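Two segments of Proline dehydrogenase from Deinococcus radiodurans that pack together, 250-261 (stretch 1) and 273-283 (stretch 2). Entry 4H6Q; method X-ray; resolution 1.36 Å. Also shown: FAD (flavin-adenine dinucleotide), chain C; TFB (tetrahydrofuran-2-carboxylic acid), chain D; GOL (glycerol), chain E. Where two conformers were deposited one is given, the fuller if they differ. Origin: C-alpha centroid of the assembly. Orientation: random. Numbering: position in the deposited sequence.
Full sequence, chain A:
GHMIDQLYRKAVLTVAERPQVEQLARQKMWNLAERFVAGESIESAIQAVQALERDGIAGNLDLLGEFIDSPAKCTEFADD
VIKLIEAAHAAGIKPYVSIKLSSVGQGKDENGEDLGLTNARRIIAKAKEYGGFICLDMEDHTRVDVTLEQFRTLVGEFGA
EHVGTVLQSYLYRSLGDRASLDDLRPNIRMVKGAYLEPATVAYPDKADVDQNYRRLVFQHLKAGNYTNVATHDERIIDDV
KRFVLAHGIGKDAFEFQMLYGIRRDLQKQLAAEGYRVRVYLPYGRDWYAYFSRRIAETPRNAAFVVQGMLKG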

# COMPACT_ATOMS: atom_id res chain seq x y z
N GLY A 250 22.74 0.84 -0.57
CA GLY A 250 22.58 1.94 0.37
C GLY A 250 21.24 1.93 1.10
O GLY A 250 20.21 1.44 0.56
N LYS A 251 21.22 2.46 2.32
CA LYS A 251 20.00 2.55 3.11
C LYS A 251 19.04 3.63 2.64
O LYS A 251 17.95 3.75 3.19
CB LYS A 251 20.34 2.70 4.60
CG LYS A 251 21.02 1.41 5.14
CD LYS A 251 21.42 1.54 6.63
CE LYS A 251 22.10 0.32 7.09
NZ LYS A 251 23.37 0.61 7.74
N ASP A 252 19.38 4.34 1.55
CA ASP A 252 18.48 5.25 0.85
C ASP A 252 17.81 4.58 -0.36
O ASP A 252 17.00 5.22 -1.06
CB ASP A 252 19.30 6.43 0.31
CG ASP A 252 20.45 5.96 -0.66
OD1 ASP A 252 21.27 5.03 -0.31
OD2 ASP A 252 20.57 6.57 -1.77
N ALA A 253 18.14 3.31 -0.62
CA ALA A 253 17.69 2.65 -1.86
C ALA A 253 16.45 1.77 -1.68
O ALA A 253 16.01 1.12 -2.65
CB ALA A 253 18.84 1.82 -2.43
N PHE A 254 15.91 1.72 -0.47
CA PHE A 254 14.75 0.85 -0.19
C PHE A 254 14.21 1.29 1.13
O PHE A 254 14.87 2.05 1.85
CB PHE A 254 15.16 -0.64 -0.13
CG PHE A 254 15.96 -0.97 1.06
CD1 PHE A 254 15.36 -1.50 2.20
CD2 PHE A 254 17.34 -0.67 1.12
CE1 PHE A 254 16.12 -1.77 3.36
CE2 PHE A 254 18.07 -0.92 2.26
CZ PHE A 254 17.49 -1.48 3.36
N GLU A 255 13.02 0.80 1.50
CA GLU A 255 12.47 1.10 2.83
C GLU A 255 11.69 -0.11 3.30
O GLU A 255 11.18 -0.91 2.48
CB GLU A 255 11.58 2.34 2.82
CG GLU A 255 10.30 2.22 1.95
CD GLU A 255 9.73 3.56 1.62
OE1 GLU A 255 8.47 3.74 1.66
OE2 GLU A 255 10.52 4.49 1.26
N PHE A 256 11.60 -0.23 4.62
CA PHE A 256 10.67 -1.17 5.24
C PHE A 256 9.33 -0.48 5.37
O PHE A 256 9.25 0.74 5.57
CB PHE A 256 11.16 -1.59 6.63
CG PHE A 256 12.39 -2.45 6.59
CD1 PHE A 256 12.32 -3.77 6.12
CD2 PHE A 256 13.64 -1.90 6.89
CE1 PHE A 256 13.46 -4.56 6.07
CE2 PHE A 256 14.76 -2.67 6.84
CZ PHE A 256 14.70 -4.01 6.41
N GLN A 257 8.25 -1.28 5.26
CA GLN A 257 6.90 -0.75 5.47
C GLN A 257 6.10 -1.67 6.36
O GLN A 257 6.28 -2.89 6.31
CB GLN A 257 6.13 -0.57 4.15
CG GLN A 257 6.77 0.50 3.23
CD GLN A 257 5.90 0.82 2.02
OE1 GLN A 257 4.92 0.12 1.75
NE2 GLN A 257 6.27 1.85 1.26
N MET A 258 5.25 -1.08 7.22
CA MET A 258 4.42 -1.84 8.18
C MET A 258 3.04 -1.20 8.20
O MET A 258 2.89 0.00 7.85
CB MET A 258 5.00 -1.72 9.59
CG MET A 258 6.24 -2.56 9.81
SD MET A 258 7.72 -1.69 9.39
CE MET A 258 8.84 -3.12 9.46
N LEU A 259 2.05 -1.97 8.64
CA LEU A 259 0.71 -1.43 8.85
C LEU A 259 0.65 -0.67 10.18
O LEU A 259 1.25 -1.12 11.18
CB LEU A 259 -0.37 -2.52 8.78
CG LEU A 259 -0.42 -3.37 7.48
CD1 LEU A 259 -1.57 -4.42 7.60
CD2 LEU A 259 -0.64 -2.48 6.29
N TYR A 260 -0.12 0.41 10.19
CA TYR A 260 -0.35 1.16 11.43
C TYR A 260 -0.74 0.22 12.56
O TYR A 260 -1.66 -0.63 12.40
CB TYR A 260 -1.46 2.18 11.16
CG TYR A 260 -1.83 3.10 12.30
CD1 TYR A 260 -0.96 4.08 12.81
CD2 TYR A 260 -3.10 3.01 12.87
CE1 TYR A 260 -1.41 4.98 13.84
CE2 TYR A 260 -3.50 3.82 13.88
CZ TYR A 260 -2.69 4.78 14.35
OH TYR A 260 -3.21 5.54 15.39
N GLY A 261 -0.06 0.33 13.71
CA GLY A 261 -0.42 -0.45 14.89
C GLY A 261 0.24 -1.79 15.03
O GLY A 261 0.02 -2.45 16.05
PA FAD C . 2.83 -12.79 8.67
O1A FAD C . 3.69 -14.01 8.35
O2A FAD C . 1.38 -12.88 8.42
O5B FAD C . 2.95 -12.29 10.08
C5B FAD C . 4.24 -12.04 10.63
C4B FAD C . 4.18 -11.54 12.06
O4B FAD C . 3.78 -10.19 12.02
C3B FAD C . 3.16 -12.20 12.90
O3B FAD C . 3.55 -13.44 13.46
C2B FAD C . 2.90 -11.14 13.91
O2B FAD C . 3.96 -11.02 14.83
C1B FAD C . 2.87 -9.92 13.05
N9A FAD C . 1.56 -9.64 12.47
C8A FAD C . 1.24 -9.58 11.11
N7A FAD C . -0.04 -9.29 10.92
C5A FAD C . -0.60 -9.10 12.18
C6A FAD C . -1.88 -8.80 12.63
N6A FAD C . -2.95 -8.55 11.72
N1A FAD C . -2.08 -8.71 13.95
C2A FAD C . -1.09 -8.92 14.85
N3A FAD C . 0.16 -9.23 14.47
C4A FAD C . 0.40 -9.31 13.17
N1 FAD C . -1.21 -7.41 0.63
C2 FAD C . -1.90 -7.32 -0.54
O2 FAD C . -2.42 -8.43 -1.01
N3 FAD C . -2.05 -6.15 -1.23
C4 FAD C . -1.49 -4.96 -0.75
O4 FAD C . -1.66 -3.81 -1.44
C4X FAD C . -0.75 -5.00 0.50
N5 FAD C . -0.18 -3.87 1.02
C5X FAD C . 0.55 -4.00 2.19
C6 FAD C . 1.15 -2.86 2.74
C7 FAD C . 1.93 -2.97 3.92
C7M FAD C . 2.59 -1.73 4.52
C8 FAD C . 2.07 -4.24 4.53
C8M FAD C . 2.89 -4.40 5.78
C9 FAD C . 1.43 -5.36 3.99
C9A FAD C . 0.70 -5.25 2.83
N10 FAD C . 0.10 -6.41 2.29
C10 FAD C . -0.64 -6.29 1.14
C1' FAD C . 0.26 -7.72 2.89
C2' FAD C . -0.85 -8.22 3.76
O2' FAD C . -1.43 -7.07 4.37
C3' FAD C . -0.04 -9.29 4.53
O3' FAD C . -0.16 -10.60 4.05
C4' FAD C . -0.11 -9.29 6.01
O4' FAD C . 0.32 -8.03 6.38
C5' FAD C . 0.80 -10.38 6.54
O5' FAD C . 1.67 -9.82 7.48
P FAD C . 3.24 -10.09 7.47
O1P FAD C . 4.02 -9.94 6.13
O2P FAD C . 3.70 -9.34 8.74
O3P FAD C . 3.45 -11.62 7.93
OA TFB D . -3.68 -3.80 1.30
CA TFB D . -3.85 -4.54 2.50
C TFB D . -5.30 -4.52 2.94
OB TFB D . -5.67 -5.34 3.82
CB TFB D . -3.01 -3.90 3.52
CG TFB D . -2.85 -2.54 3.03
CD TFB D . -3.07 -2.54 1.57
OXT TFB D . -6.15 -3.70 2.45
C1 GOL E . 10.52 6.36 -1.55
O1 GOL E . 9.49 6.07 -0.60
C2 GOL E . 10.32 7.68 -2.27
O2 GOL E . 10.73 8.66 -1.35
C3 GOL E . 8.85 7.85 -2.64
O3 GOL E . 8.66 8.99 -3.45
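Stretch 2 (273-283) EGYRVRVYLPY

Stretch 2 lies beside stretch 1 as a neighbouring parallel strand. Stretch 1 opens with a type I beta turn from Gly250 to Ala253, closed by Ala253 N to Gly250 O at 3.0 Å, and then extends as a strand to Leu259. Stretch 2 begins as a helix ends. Gly274, with positive phi, forms a Schellman motif there, and the chain then extends through Val277 to Tyr283. The two strands run in the same direction, with an angle of 27° between them (signed crossing angle -27°) and axes that approach to 4.6 Å.

The register pairs Phe256 CA with Val277 CA (4.8 Å), Gln257 CA with Arg278 CA (4.9 Å), Met258 CA with Val279 CA (5.0 Å) and Leu259 CA with Tyr280 CA (4.8 Å). The hydrogen bonds alternate as expected for parallel strands. Phe256 N donates to Arg276 O (2.9 Å), and Arg278 N donates to Phe256 O (2.9 Å). Met258 N to Arg278 O is weak at 3.4 Å. Tyr280 N to Met258 O (2.8 Å) and Tyr260 N to Tyr280 O (2.9 Å) complete the ladder. Before it begins, water 1 bridges the two stretches: it donates to Lys251 O (2.7 Å) and Phe254 O (3.0 Å) and accepts from Arg276 N (2.9 Å).

Phe256, Met258, Val277 and Val279 direct their side chains to one face of the sheet. There Met258 SD lies 3.9 Å from Val277 CG1. The edge of the Phe256 ring meets the face of Tyr275 in an offset pair, with planes at 73° and Phe256 CE2 to Tyr275 CD1 at 3.8 Å. Lys251 lays its aliphatic chain over a face of Tyr275, with CD 4.3 Å from the ring centroid.

Gln257, Leu259, Arg278 and Tyr280 point to the other face. Arg278 NE forms a salt bridge with Glu255 OE1 at 2.9 Å. The same OE1 of Glu255 accepts a hydrogen bond from Gln257 NE2 at 2.9 Å, so one oxygen joins both strands. Glycerol spans the pair as well: its O1 donates to Glu255 OE2 (2.6 Å) and accepts from Arg278 NH2 (3.0 Å). Leu259 CD2 packs on Tyr280 CB at 3.7 Å and reaches FAD C7 at 3.5 Å. The Tyr280 ring turns one face to the bound TFB, with CZ of Tyr280 3.4 Å from TFB CG.

Tyr260 closes the contact. Its CD1 comes within 3.2 Å of Leu281 CD2, a tight approach, and its CB lies 3.9 Å from Pro282 CD.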

# COMPACT_ATOMS: atom_id res chain seq x y z
N GLU A 273 18.09 2.68 13.70
CA GLU A 273 19.24 2.07 13.05
C GLU A 273 19.55 2.75 11.72
O GLU A 273 20.55 2.42 11.08
CB GLU A 273 18.96 0.57 12.80
CG GLU A 273 18.94 -0.20 14.08
CD GLU A 273 18.57 -1.68 13.92
OE1 GLU A 273 18.18 -2.07 12.81
OE2 GLU A 273 18.68 -2.44 14.91
N GLY A 274 18.73 3.72 11.28
CA GLY A 274 19.02 4.44 10.04
C GLY A 274 18.36 3.82 8.82
O GLY A 274 18.64 4.29 7.71
N TYR A 275 17.48 2.82 8.98
CA TYR A 275 16.68 2.36 7.83
C TYR A 275 15.51 3.28 7.60
O TYR A 275 14.98 3.90 8.54
CB TYR A 275 16.18 0.93 8.07
CG TYR A 275 17.30 -0.08 8.18
CD1 TYR A 275 17.96 -0.56 7.03
CD2 TYR A 275 17.77 -0.48 9.42
CE1 TYR A 275 18.99 -1.45 7.13
CE2 TYR A 275 18.83 -1.37 9.54
CZ TYR A 275 19.44 -1.85 8.41
OH TYR A 275 20.50 -2.75 8.55
N ARG A 276 15.07 3.39 6.37
CA ARG A 276 13.80 4.06 6.09
C ARG A 276 12.65 3.15 6.50
O ARG A 276 12.66 1.95 6.17
CB ARG A 276 13.68 4.33 4.59
CG ARG A 276 14.64 5.41 4.09
CD ARG A 276 14.53 5.61 2.57
NE ARG A 276 15.36 6.77 2.19
CZ ARG A 276 15.26 7.38 1.02
NH1 ARG A 276 14.40 6.90 0.13
NH2 ARG A 276 16.02 8.45 0.74
N VAL A 277 11.64 3.75 7.14
CA VAL A 277 10.43 3.04 7.52
C VAL A 277 9.24 3.92 7.13
O VAL A 277 9.23 5.12 7.41
CB VAL A 277 10.35 2.78 9.04
CG1 VAL A 277 9.06 2.00 9.41
CG2 VAL A 277 11.60 2.05 9.55
N ARG A 278 8.24 3.34 6.47
CA ARG A 278 7.03 4.08 6.10
C ARG A 278 5.81 3.26 6.46
O ARG A 278 5.69 2.11 6.03
CB ARG A 278 7.04 4.39 4.59
CG ARG A 278 5.87 5.30 4.20
CD ARG A 278 5.84 5.53 2.69
NE ARG A 278 7.04 6.21 2.13
CZ ARG A 278 7.20 7.53 2.04
NH1 ARG A 278 6.30 8.38 2.56
NH2 ARG A 278 8.25 7.99 1.38
N VAL A 279 4.91 3.85 7.25
CA VAL A 279 3.79 3.12 7.78
C VAL A 279 2.53 3.40 6.98
O VAL A 279 2.19 4.57 6.67
CB VAL A 279 3.57 3.50 9.28
CG1 VAL A 279 2.20 3.08 9.81
CG2 VAL A 279 4.68 2.86 10.11
N TYR A 280 1.81 2.31 6.62
CA TYR A 280 0.54 2.39 5.92
C TYR A 280 -0.51 2.86 6.92
O TYR A 280 -0.77 2.18 7.93
CB TYR A 280 0.24 0.99 5.34
CG TYR A 280 -0.88 0.92 4.33
CD1 TYR A 280 -0.61 0.74 2.95
CD2 TYR A 280 -2.24 0.97 4.72
CE1 TYR A 280 -1.61 0.67 2.01
CE2 TYR A 280 -3.27 0.91 3.78
CZ TYR A 280 -2.94 0.78 2.42
OH TYR A 280 -3.99 0.73 1.56
N LEU A 281 -1.11 4.01 6.62
CA LEU A 281 -1.89 4.79 7.59
C LEU A 281 -3.30 4.98 7.04
O LEU A 281 -3.58 5.86 6.27
CB LEU A 281 -1.22 6.13 7.85
CG LEU A 281 -1.67 6.91 9.09
CD1 LEU A 281 -3.08 7.50 9.01
CD2 LEU A 281 -1.44 6.10 10.31
N PRO A 282 -4.23 4.06 7.41
CA PRO A 282 -5.59 4.10 6.85
C PRO A 282 -6.54 4.90 7.71
O PRO A 282 -6.38 4.98 8.95
CB PRO A 282 -5.96 2.63 6.84
CG PRO A 282 -5.24 2.04 8.02
CD PRO A 282 -4.02 2.89 8.30
N TYR A 283 -7.56 5.51 7.09
CA TYR A 283 -8.54 6.24 7.84
C TYR A 283 -9.85 6.21 7.04
O TYR A 283 -9.88 5.88 5.85
CB TYR A 283 -8.11 7.70 8.08
CG TYR A 283 -8.22 8.53 6.80
CD1 TYR A 283 -9.34 9.37 6.56
CD2 TYR A 283 -7.23 8.41 5.79
CE1 TYR A 283 -9.47 10.05 5.36
CE2 TYR A 283 -7.36 9.11 4.58
CZ TYR A 283 -8.49 9.90 4.36
OH TYR A 283 -8.61 10.54 3.16
O HOH W 1 16.44 1.81 4.40
O HOH W 2 18.04 5.73 5.48